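PDB 4PSR: alpha-fucosidase GH29 from Fusarium graminearum, which hydrolyses alpha-L-fucosidic linkages as a family 29 glycoside hydrolase, probably releasing the alpha-1,6-linked fucose from the core N-acetylglucosamine of glycoprotein glycans. Local coordinates for residues Arg60-His63 against Thr64-Gly68; Leu253-Tyr256 against Phe257-Glu261; Glu102-Pro105 against Glu106-Ile109. All blocks are in the same frame, centred on the assembly; numbering follows the deposited sequence.

Contact 1. Residues Arg60-His63 against Thr64-Gly68; sequences RKHH and TETYG
His63 and Tyr67 meet at the C-terminal end of helix 58-66, which Gly68, with its positive phi, brings to a close. This is the tight part of the contact. The two side chains cross at about a right angle with ring planes 38° apart, an oblique pair that is neither a stack nor edge-to-face. Tyr67 CB sits over one face of the imidazole, 4.1 Å from the centroid of the His63 ring, a CH-pi contact, while the ring carbon Tyr67 CD2 comes within 3.3 Å of His63 ND1. Outside the helix, Tyr48 OH and the carbonyl of Trp73 hold the two imidazole nitrogens of His63, which fixes the ring's rotation; Trp73 also meets the rings of His63 and Tyr67.

On the backbone, His63 O accepts Tyr67 N (2.8 Å) and Gly68 N, the two donors reaching it from opposite faces of the carbonyl plane. Thr64 and Thr66 add to this ordered bonding. Each turns OG1 back beside its own backbone N (chi1 -61° and -55°) and donates to the carbonyl four residues earlier, Thr64 OG1 to Arg60 O and Thr66 OG1 to His62 O; each carbonyl also accepts the same threonine's N-H.

The solvent side consists of water-bridged ends. Water links Arg60 NH1 to Thr64 OG1, although the guanidinium's salt bridge is to Glu71. A second water joins Lys61 O to Glu65 OE2, and a third His62 NE2 to Tyr67 OH. Thr66 OG1 itself lies over the centre of the His62 ring, 3.5 Å from His62 CE1.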
ATOM      1  N   ARG A  60      -2.244   2.747  30.790  1.00 14.20           N
ATOM      2  CA  ARG A  60      -1.847   2.223  32.098  1.00 14.00           C
ATOM      3  C   ARG A  60      -2.961   2.366  33.121  1.00 13.50           C
ATOM      4  O   ARG A  60      -3.172   1.471  33.922  1.00 14.79           O
ATOM      5  CB  ARG A  60      -0.580   2.913  32.622  1.00 17.02           C
ATOM      6  CG  ARG A  60      -0.320   2.658  34.112  1.00 18.57           C
ATOM      7  CD  ARG A  60       0.932   3.393  34.583  1.00 19.92           C
ATOM      8  NE  ARG A  60       2.126   2.660  34.230  1.00 18.78           N
ATOM      9  CZ  ARG A  60       2.703   1.722  34.991  1.00 18.34           C
ATOM     10  NH1 ARG A  60       2.187   1.398  36.174  1.00 22.20           N
ATOM     11  NH2 ARG A  60       3.794   1.099  34.568  1.00 21.75           N
ATOM     12  N   LYS A  61      -3.658   3.501  33.100  1.00 15.53           N
ATOM     13  CA  LYS A  61      -4.754   3.748  34.036  1.00 18.06           C
ATOM     14  C   LYS A  61      -5.840   2.709  33.814  1.00 15.10           C
ATOM     15  O   LYS A  61      -6.328   2.074  34.758  1.00 17.91           O
ATOM     16  CB  LYS A  61      -5.291   5.176  33.852  1.00 19.52           C
ATOM     17  CG  LYS A  61      -4.281   6.238  34.270  1.00 36.79           C
ATOM     18  CD  LYS A  61      -4.735   7.663  34.028  1.00 46.60           C
ATOM     19  CE  LYS A  61      -3.665   8.649  34.496  1.00 51.39           C
ATOM     20  NZ  LYS A  61      -4.046  10.068  34.251  1.00 70.91           N
ATOM     21  N   HIS A  62      -6.206   2.499  32.545  1.00 13.55           N
ATOM     22  CA  HIS A  62      -7.232   1.518  32.204  1.00 16.08           C
ATOM     23  C   HIS A  62      -6.788   0.122  32.644  1.00 15.35           C
ATOM     24  O   HIS A  62      -7.581  -0.641  33.219  1.00 14.94           O
ATOM     25  CB  HIS A  62      -7.472   1.520  30.689  1.00 15.41           C
ATOM     26  CG  HIS A  62      -8.346   0.399  30.219  1.00 14.87           C
ATOM     27  ND1 HIS A  62      -9.724   0.476  30.201  1.00 17.80           N
ATOM     28  CD2 HIS A  62      -8.027  -0.833  29.746  1.00 14.70           C
ATOM     29  CE1 HIS A  62     -10.214  -0.670  29.753  1.00 16.33           C
ATOM     30  NE2 HIS A  62      -9.205  -1.471  29.455  1.00 15.45           N
ATOM     31  N   HIS A  63      -5.537  -0.216  32.358  1.00 14.54           N
ATOM     32  CA  HIS A  63      -5.023  -1.532  32.692  1.00 15.07           C
ATOM     33  C   HIS A  63      -5.090  -1.778  34.191  1.00 14.65           C
ATOM     34  O   HIS A  63      -5.494  -2.854  34.663  1.00 14.95           O
ATOM     35  CB  HIS A  63      -3.572  -1.686  32.227  1.00 14.77           C
ATOM     36  CG  HIS A  63      -3.098  -3.094  32.257  1.00 14.05           C
ATOM     37  ND1 HIS A  63      -3.439  -3.997  31.273  1.00 13.85           N
ATOM     38  CD2 HIS A  63      -2.420  -3.786  33.201  1.00 16.72           C
ATOM     39  CE1 HIS A  63      -2.944  -5.181  31.591  1.00 12.35           C
ATOM     40  NE2 HIS A  63      -2.318  -5.082  32.755  1.00 14.38           N
ATOM     41  N   THR A  64      -4.662  -0.758  34.933  1.00 15.00           N
ATOM     42  CA  THR A  64      -4.580  -0.847  36.386  1.00 14.40           C
ATOM     43  C   THR A  64      -5.971  -0.998  36.994  1.00 16.63           C
ATOM     44  O   THR A  64      -6.167  -1.792  37.910  1.00 18.07           O
ATOM     45  CB  THR A  64      -3.855   0.405  36.942  1.00 16.55           C
ATOM     46  OG1 THR A  64      -2.526   0.469  36.416  1.00 17.41           O
ATOM     47  CG2 THR A  64      -3.785   0.382  38.463  1.00 18.81           C
ATOM     48  N   GLU A  65      -6.956  -0.283  36.446  1.00 13.31           N
ATOM     49  CA  GLU A  65      -8.326  -0.416  36.926  1.00 14.22           C
ATOM     50  C   GLU A  65      -9.027  -1.728  36.550  1.00 15.29           C
ATOM     51  O   GLU A  65      -9.882  -2.222  37.283  1.00 19.66           O
ATOM     52  CB  GLU A  65      -9.168   0.770  36.450  1.00 19.29           C
ATOM     53  CG  GLU A  65      -8.716   2.096  37.071  1.00 19.13           C
ATOM     54  CD  GLU A  65      -8.724   2.053  38.587  1.00 20.88           C
ATOM     55  OE1 GLU A  65      -9.834   1.895  39.146  1.00 23.46           O
ATOM     56  OE2 GLU A  65      -7.625   2.153  39.190  1.00 18.14           O
ATOM     57  N   THR A  66      -8.683  -2.271  35.381  1.00 14.89           N
ATOM     58  CA  THR A  66      -9.392  -3.423  34.820  1.00 14.63           C
ATOM     59  C   THR A  66      -8.749  -4.768  35.200  1.00 12.08           C
ATOM     60  O   THR A  66      -9.462  -5.735  35.493  1.00 16.90           O
ATOM     61  CB  THR A  66      -9.415  -3.287  33.285  1.00 15.31           C
ATOM     62  OG1 THR A  66      -9.984  -2.012  32.958  1.00 15.53           O
ATOM     63  CG2 THR A  66     -10.215  -4.413  32.610  1.00 16.69           C
ATOM     64  N   TYR A  67      -7.422  -4.800  35.200  1.00 15.27           N
ATOM     65  CA  TYR A  67      -6.647  -6.029  35.399  1.00 15.67           C
ATOM     66  C   TYR A  67      -5.813  -5.992  36.671  1.00 15.94           C
ATOM     67  O   TYR A  67      -5.929  -6.875  37.534  1.00 21.64           O
ATOM     68  CB  TYR A  67      -5.741  -6.268  34.190  1.00 17.99           C
ATOM     69  CG  TYR A  67      -6.502  -6.309  32.899  1.00 13.40           C
ATOM     70  CD1 TYR A  67      -7.318  -7.390  32.574  1.00 16.35           C
ATOM     71  CD2 TYR A  67      -6.450  -5.239  32.000  1.00 14.60           C
ATOM     72  CE1 TYR A  67      -8.050  -7.418  31.374  1.00 15.96           C
ATOM     73  CE2 TYR A  67      -7.181  -5.259  30.825  1.00 14.14           C
ATOM     74  CZ  TYR A  67      -7.980  -6.346  30.509  1.00 16.81           C
ATOM     75  OH  TYR A  67      -8.684  -6.336  29.328  1.00 18.15           O
ATOM     76  N   GLY A  68      -4.969  -4.980  36.785  1.00 17.83           N
ATOM     77  CA  GLY A  68      -4.104  -4.815  37.936  1.00 20.14           C
ATOM     78  C   GLY A  68      -2.928  -3.979  37.498  1.00 20.83           C
ATOM     79  O   GLY A  68      -2.770  -3.709  36.317  1.00 17.52           O
TER
HETATM   80  O   HOH W   1      -0.408   1.733  37.536  1.00 26.12           O
HETATM   81  O   HOH W   2      -5.655   3.460  37.353  1.00 27.31           O
HETATM   82  O   HOH W   3      -9.786  -4.015  28.414  1.00 16.71           O

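Contact 2. Residues Leu253-Tyr256 against Phe257-Glu261; sequences LAYY and FNRGE
Leu253 and Phe257 run alongside each other in the same direction, one turn apart on helix 246-263, an outer helix of the catalytic TIM barrel that precedes strand 268-272. Leu253 CD2 touches the end of the phenyl ring at Phe257 CZ, 3.8 Å away. Nearer its root the same ring covers the backbone: Leu253 O lies over one face, displaced toward the rim, at 3.1 Å from Phe257 CG. That carbonyl also accepts the amide of Phe257 in a nearly straight bond, so aromatic face and helical bond share one oxygen. The placement follows from Phe257 CG lying beside its own backbone N (chi1 -62°), which folds the ring back along the preceding turn. Both side chains reach Thr269 on the barrel strand, and the Phe257 ring also stacks on His17, a residue of the sodium site.

Tyr255 and Arg259 make the second pair, and here the side chains run across one another, with phenol and guanidinium planes 74° apart. Arg259 CG lies 3.8 Å from Tyr255 CE2, and the bend at chi2 then turns the rest of the chain toward the hydroxyl. The direct bond from Arg259 NH2 to Tyr255 OH is weak, 2.8 Å long but bent to 127° at the hydrogen. Stronger partners lie outside: Asp216 on helix 200-218 receives both Arg259 NE and the Tyr255 hydroxyl, while Arg259 NH1 pairs with Glu262. Asp216 thus ties the pair to the neighbouring helix.

Tyr256 is directed into the structure, its OH bonded to the carbonyl of Pro220, with Tyr256 CD2 4.3 Å from Phe257 CE1 in an apolar contact.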
ATOM      1  N   LEU A 253      16.848 -10.999   2.798  1.00 11.65           N
ATOM      2  CA  LEU A 253      16.564 -10.716   1.401  1.00 12.06           C
ATOM      3  C   LEU A 253      17.050 -11.862   0.512  1.00 12.57           C
ATOM      4  O   LEU A 253      16.318 -12.356  -0.355  1.00 12.59           O
ATOM      5  CB  LEU A 253      17.197  -9.362   0.997  1.00 13.35           C
ATOM      6  CG  LEU A 253      16.609  -8.134   1.683  1.00 10.28           C
ATOM      7  CD1 LEU A 253      17.452  -6.889   1.400  1.00 13.80           C
ATOM      8  CD2 LEU A 253      15.150  -7.906   1.213  1.00 11.47           C
ATOM      9  N   ALA A 254      18.304 -12.274   0.703  1.00 12.59           N
ATOM     10  CA  ALA A 254      18.822 -13.376  -0.109  1.00 11.53           C
ATOM     11  C   ALA A 254      18.036 -14.679   0.095  1.00 11.52           C
ATOM     12  O   ALA A 254      17.716 -15.369  -0.872  1.00 13.15           O
ATOM     13  CB  ALA A 254      20.327 -13.603   0.152  1.00 12.33           C
ATOM     14  N   TYR A 255      17.698 -14.991   1.353  1.00 11.15           N
ATOM     15  CA  TYR A 255      16.960 -16.221   1.635  1.00 10.25           C
ATOM     16  C   TYR A 255      15.590 -16.242   0.967  1.00 12.09           C
ATOM     17  O   TYR A 255      15.234 -17.190   0.275  1.00 12.83           O
ATOM     18  CB  TYR A 255      16.843 -16.451   3.131  1.00 11.49           C
ATOM     19  CG  TYR A 255      16.367 -17.827   3.520  1.00 13.13           C
ATOM     20  CD1 TYR A 255      17.273 -18.826   3.840  1.00 15.94           C
ATOM     21  CD2 TYR A 255      15.017 -18.139   3.581  1.00 12.98           C
ATOM     22  CE1 TYR A 255      16.861 -20.085   4.208  1.00 18.08           C
ATOM     23  CE2 TYR A 255      14.591 -19.398   3.967  1.00 16.49           C
ATOM     24  CZ  TYR A 255      15.538 -20.369   4.272  1.00 17.92           C
ATOM     25  OH  TYR A 255      15.149 -21.637   4.659  1.00 19.55           O
ATOM     26  N   TYR A 256      14.848 -15.154   1.129  1.00 12.41           N
ATOM     27  CA  TYR A 256      13.521 -15.067   0.551  1.00 11.39           C
ATOM     28  C   TYR A 256      13.580 -15.052  -0.977  1.00 12.42           C
ATOM     29  O   TYR A 256      12.807 -15.770  -1.629  1.00 11.09           O
ATOM     30  CB  TYR A 256      12.828 -13.821   1.081  1.00 11.23           C
ATOM     31  CG  TYR A 256      11.365 -13.677   0.662  1.00 11.91           C
ATOM     32  CD1 TYR A 256      10.521 -14.785   0.551  1.00 11.85           C
ATOM     33  CD2 TYR A 256      10.812 -12.422   0.407  1.00 10.43           C
ATOM     34  CE1 TYR A 256       9.166 -14.639   0.228  1.00 11.73           C
ATOM     35  CE2 TYR A 256       9.467 -12.272   0.072  1.00 11.27           C
ATOM     36  CZ  TYR A 256       8.658 -13.381  -0.015  1.00  9.91           C
ATOM     37  OH  TYR A 256       7.323 -13.192  -0.342  1.00 11.62           O
ATOM     38  N   PHE A 257      14.475 -14.255  -1.569  1.00 12.14           N
ATOM     39  CA  PHE A 257      14.550 -14.185  -3.024  1.00 11.76           C
ATOM     40  C   PHE A 257      15.019 -15.529  -3.612  1.00 13.91           C
ATOM     41  O   PHE A 257      14.558 -15.950  -4.674  1.00 13.82           O
ATOM     42  CB  PHE A 257      15.458 -13.023  -3.477  1.00 13.35           C
ATOM     43  CG  PHE A 257      14.981 -11.659  -3.059  1.00 13.83           C
ATOM     44  CD1 PHE A 257      13.669 -11.430  -2.659  1.00 14.17           C
ATOM     45  CD2 PHE A 257      15.858 -10.584  -3.081  1.00 13.57           C
ATOM     46  CE1 PHE A 257      13.266 -10.161  -2.279  1.00 12.94           C
ATOM     47  CE2 PHE A 257      15.464  -9.315  -2.676  1.00 12.79           C
ATOM     48  CZ  PHE A 257      14.150  -9.093  -2.308  1.00 12.41           C
ATOM     49  N   ASN A 258      15.885 -16.247  -2.899  1.00 12.91           N
ATOM     50  CA  ASN A 258      16.272 -17.591  -3.346  1.00 13.34           C
ATOM     51  C   ASN A 258      15.117 -18.582  -3.242  1.00 13.26           C
ATOM     52  O   ASN A 258      14.929 -19.409  -4.126  1.00 15.38           O
ATOM     53  CB  ASN A 258      17.473 -18.114  -2.558  1.00 14.55           C
ATOM     54  CG  ASN A 258      18.770 -17.494  -3.010  1.00 15.70           C
ATOM     55  OD1 ASN A 258      18.921 -17.151  -4.181  1.00 17.27           O
ATOM     56  ND2 ASN A 258      19.723 -17.366  -2.094  1.00 16.97           N
ATOM     57  N   ARG A 259      14.352 -18.513  -2.159  1.00 12.54           N
ATOM     58  CA  ARG A 259      13.201 -19.396  -2.041  1.00 14.02           C
ATOM     59  C   ARG A 259      12.197 -19.110  -3.153  1.00 14.59           C
ATOM     60  O   ARG A 259      11.611 -20.031  -3.703  1.00 13.84           O
ATOM     61  CB  ARG A 259      12.530 -19.274  -0.676  1.00 12.95           C
ATOM     62  CG  ARG A 259      13.306 -19.891   0.476  1.00 18.85           C
ATOM     63  CD  ARG A 259      13.671 -21.333   0.225  1.00 21.94           C
ATOM     64  NE  ARG A 259      13.934 -22.039   1.479  1.00 25.86           N
ATOM     65  CZ  ARG A 259      14.658 -23.150   1.586  1.00 43.25           C
ATOM     66  NH1 ARG A 259      15.208 -23.706   0.511  1.00 34.32           N
ATOM     67  NH2 ARG A 259      14.833 -23.706   2.780  1.00 43.44           N
ATOM     68  N   GLY A 260      11.995 -17.838  -3.512  1.00 13.93           N
ATOM     69  CA  GLY A 260      11.082 -17.513  -4.594  1.00 14.59           C
ATOM     70  C   GLY A 260      11.464 -18.213  -5.876  1.00 14.80           C
ATOM     71  O   GLY A 260      10.613 -18.770  -6.578  1.00 16.48           O
ATOM     72  N   GLU A 261      12.752 -18.172  -6.192  1.00 15.26           N
ATOM     73  CA  GLU A 261      13.272 -18.861  -7.367  1.00 18.58           C
ATOM     74  C   GLU A 261      13.001 -20.356  -7.264  1.00 17.94           C
ATOM     75  O   GLU A 261      12.575 -20.979  -8.225  1.00 19.33           O
ATOM     76  CB  GLU A 261      14.769 -18.610  -7.489  1.00 16.57           C
ATOM     77  CG  GLU A 261      15.139 -17.173  -7.814  1.00 25.50           C
ATOM     78  CD  GLU A 261      15.447 -16.950  -9.282  1.00 39.71           C
ATOM     79  OE1 GLU A 261      15.184 -17.857 -10.100  1.00 46.13           O
ATOM     80  OE2 GLU A 261      15.965 -15.860  -9.612  1.00 44.64           O
TER

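Contact 3. Residues Glu102-Pro105 against Glu106-Ile109; sequences EFDP and EAII
Asp104 meets Ala107 as the N-cap of helix 105-114, at the point where the loop after strand 89-90 turns into a helix of the TIM-barrel domain. Its carboxylate folds over the first turn because CG lies opposite the backbone N (chi1 -168°). Asp104 OD1 accepts the amide of Ala107 at 3.2 Å. The N-H points well at the oxygen (161°), yet it approaches from above the carboxylate plane, 68° out of it. Asp104 OD2 packs against the Ala107 methyl, and its ion pair with Lys97 is long and weak.

Glu106 is reached through a water that accepts a hydrogen bond from Glu106 N and donates one to Asp104 OD1. The capping oxygen therefore serves two first-turn amides, one directly and one through solvent, and Glu106 CB stands 4.0 Å from Asp104 OD1. Such a negative group would probably be stabilised by the helix dipole.

Pro105, the first helical residue, has no amide hydrogen to be satisfied, which suits this position. Its ring backs onto the next peptide, with Pro105 CB 3.3 Å from Glu106 N, and CD lies over the centre of the Phe103 ring. Pro105 and Ile109 both pack on Trp155 and Leu158 of helix 151-161. The first i+4 to i bonds run from Ile108 N to Asp104 O and from Ile109 N to Pro105 O, while Ile109 CG1 stands 3.4 Å from that same Pro105 O.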
ATOM      1  N   GLU A 102     -17.104 -18.634  17.956  1.00 18.25           N
ATOM      2  CA  GLU A 102     -17.510 -17.511  17.114  1.00 18.70           C
ATOM      3  C   GLU A 102     -16.493 -17.200  16.016  1.00 16.40           C
ATOM      4  O   GLU A 102     -16.790 -16.418  15.117  1.00 17.62           O
ATOM      5  CB  GLU A 102     -17.659 -16.245  17.966  1.00 21.95           C
ATOM      6  CG  GLU A 102     -18.640 -16.356  19.129  1.00 28.60           C
ATOM      7  CD  GLU A 102     -20.080 -16.217  18.694  1.00 57.09           C
ATOM      8  OE1 GLU A 102     -20.738 -15.246  19.126  1.00 70.01           O
ATOM      9  OE2 GLU A 102     -20.554 -17.081  17.926  1.00 57.97           O
ATOM     10  N   PHE A 103     -15.308 -17.796  16.084  1.00 14.57           N
ATOM     11  CA  PHE A 103     -14.263 -17.526  15.107  1.00 13.25           C
ATOM     12  C   PHE A 103     -14.487 -18.377  13.844  1.00 13.65           C
ATOM     13  O   PHE A 103     -14.327 -19.601  13.873  1.00 13.69           O
ATOM     14  CB  PHE A 103     -12.887 -17.771  15.754  1.00 13.67           C
ATOM     15  CG  PHE A 103     -11.714 -17.688  14.797  1.00 11.41           C
ATOM     16  CD1 PHE A 103     -11.586 -16.650  13.892  1.00 12.54           C
ATOM     17  CD2 PHE A 103     -10.703 -18.629  14.863  1.00 12.40           C
ATOM     18  CE1 PHE A 103     -10.479 -16.618  13.047  1.00 11.74           C
ATOM     19  CE2 PHE A 103      -9.624 -18.577  14.030  1.00 11.61           C
ATOM     20  CZ  PHE A 103      -9.501 -17.574  13.124  1.00 13.44           C
ATOM     21  N   ASP A 104     -14.819 -17.711  12.743  1.00 12.85           N
ATOM     22  CA  ASP A 104     -15.153 -18.387  11.488  1.00 12.02           C
ATOM     23  C   ASP A 104     -14.209 -17.890  10.387  1.00 13.03           C
ATOM     24  O   ASP A 104     -14.564 -17.030   9.581  1.00 12.39           O
ATOM     25  CB  ASP A 104     -16.598 -18.094  11.113  1.00 14.07           C
ATOM     26  CG  ASP A 104     -17.124 -18.978   9.979  1.00 15.43           C
ATOM     27  OD1 ASP A 104     -16.336 -19.622   9.253  1.00 18.55           O
ATOM     28  OD2 ASP A 104     -18.373 -18.957   9.801  1.00 22.02           O
ATOM     29  N   PRO A 105     -12.969 -18.396  10.382  1.00 12.73           N
ATOM     30  CA  PRO A 105     -12.024 -17.869   9.401  1.00 12.98           C
ATOM     31  C   PRO A 105     -12.457 -18.111   7.944  1.00 13.59           C
ATOM     32  O   PRO A 105     -12.190 -17.275   7.088  1.00 13.10           O
ATOM     33  CB  PRO A 105     -10.719 -18.587   9.746  1.00 14.14           C
ATOM     34  CG  PRO A 105     -11.128 -19.785  10.488  1.00 11.98           C
ATOM     35  CD  PRO A 105     -12.338 -19.386  11.268  1.00 12.76           C
ATOM     36  N   GLU A 106     -13.128 -19.218   7.643  1.00 14.17           N
ATOM     37  CA  GLU A 106     -13.580 -19.445   6.270  1.00 14.22           C
ATOM     38  C   GLU A 106     -14.561 -18.363   5.818  1.00 14.45           C
ATOM     39  O   GLU A 106     -14.426 -17.829   4.716  1.00 14.38           O
ATOM     40  CB  GLU A 106     -14.193 -20.825   6.096  1.00 18.96           C
ATOM     41  CG  GLU A 106     -14.459 -21.083   4.643  1.00 25.41           C
ATOM     42  CD  GLU A 106     -14.450 -22.539   4.290  1.00 47.40           C
ATOM     43  OE1 GLU A 106     -14.441 -23.382   5.218  1.00 42.66           O
ATOM     44  OE2 GLU A 106     -14.448 -22.826   3.075  1.00 30.24           O
ATOM     45  N   ALA A 107     -15.503 -17.988   6.687  1.00 13.07           N
ATOM     46  CA  ALA A 107     -16.441 -16.930   6.352  1.00 12.11           C
ATOM     47  C   ALA A 107     -15.709 -15.600   6.093  1.00 12.00           C
ATOM     48  O   ALA A 107     -16.034 -14.870   5.146  1.00 12.46           O
ATOM     49  CB  ALA A 107     -17.504 -16.765   7.449  1.00 13.48           C
ATOM     50  N   ILE A 108     -14.712 -15.299   6.932  1.00 10.79           N
ATOM     51  CA  ILE A 108     -13.965 -14.065   6.770  1.00 11.71           C
ATOM     52  C   ILE A 108     -13.238 -14.064   5.438  1.00 10.55           C
ATOM     53  O   ILE A 108     -13.268 -13.087   4.719  1.00 10.66           O
ATOM     54  CB  ILE A 108     -13.025 -13.812   7.945  1.00 11.72           C
ATOM     55  CG1 ILE A 108     -13.862 -13.453   9.174  1.00 12.00           C
ATOM     56  CG2 ILE A 108     -12.016 -12.707   7.610  1.00 13.05           C
ATOM     57  CD1 ILE A 108     -13.069 -13.468  10.469  1.00 14.57           C
ATOM     58  N   ILE A 109     -12.609 -15.177   5.078  1.00 10.60           N
ATOM     59  CA  ILE A 109     -11.917 -15.217   3.790  1.00 11.90           C
ATOM     60  C   ILE A 109     -12.878 -15.121   2.594  1.00 10.32           C
ATOM     61  O   ILE A 109     -12.530 -14.524   1.613  1.00 11.56           O
ATOM     62  CB  ILE A 109     -10.950 -16.403   3.700  1.00 11.14           C
ATOM     63  CG1 ILE A 109      -9.850 -16.261   4.767  1.00 10.89           C
ATOM     64  CG2 ILE A 109     -10.297 -16.495   2.322  1.00 12.06           C
ATOM     65  CD1 ILE A 109      -9.042 -14.916   4.771  1.00 13.72           C
TER
HETATM   66  O   HOH W   4     -14.143 -21.315   9.525  1.00 27.22           O

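All three contacts lie within the catalytic TIM-barrel domain but in separate regions. In chain order they run contact 1, contact 3, contact 2, and none touches another. Contacts 1 and 2 are farthest apart, with centres 45 Å and nearest atoms about 34 Å from each other; contact 3 lies 31 Å from each by centres, its nearest atoms about 17 Å away in both cases. In contact 2 the Phe257 side chain is about 8 Å from the sodium ion held by Asp15, His17 and Thr281. Fucose has other neighbours: Tyr32, His34, Glu46, Trp47 and Asp226 among them, none of which belongs to these segments.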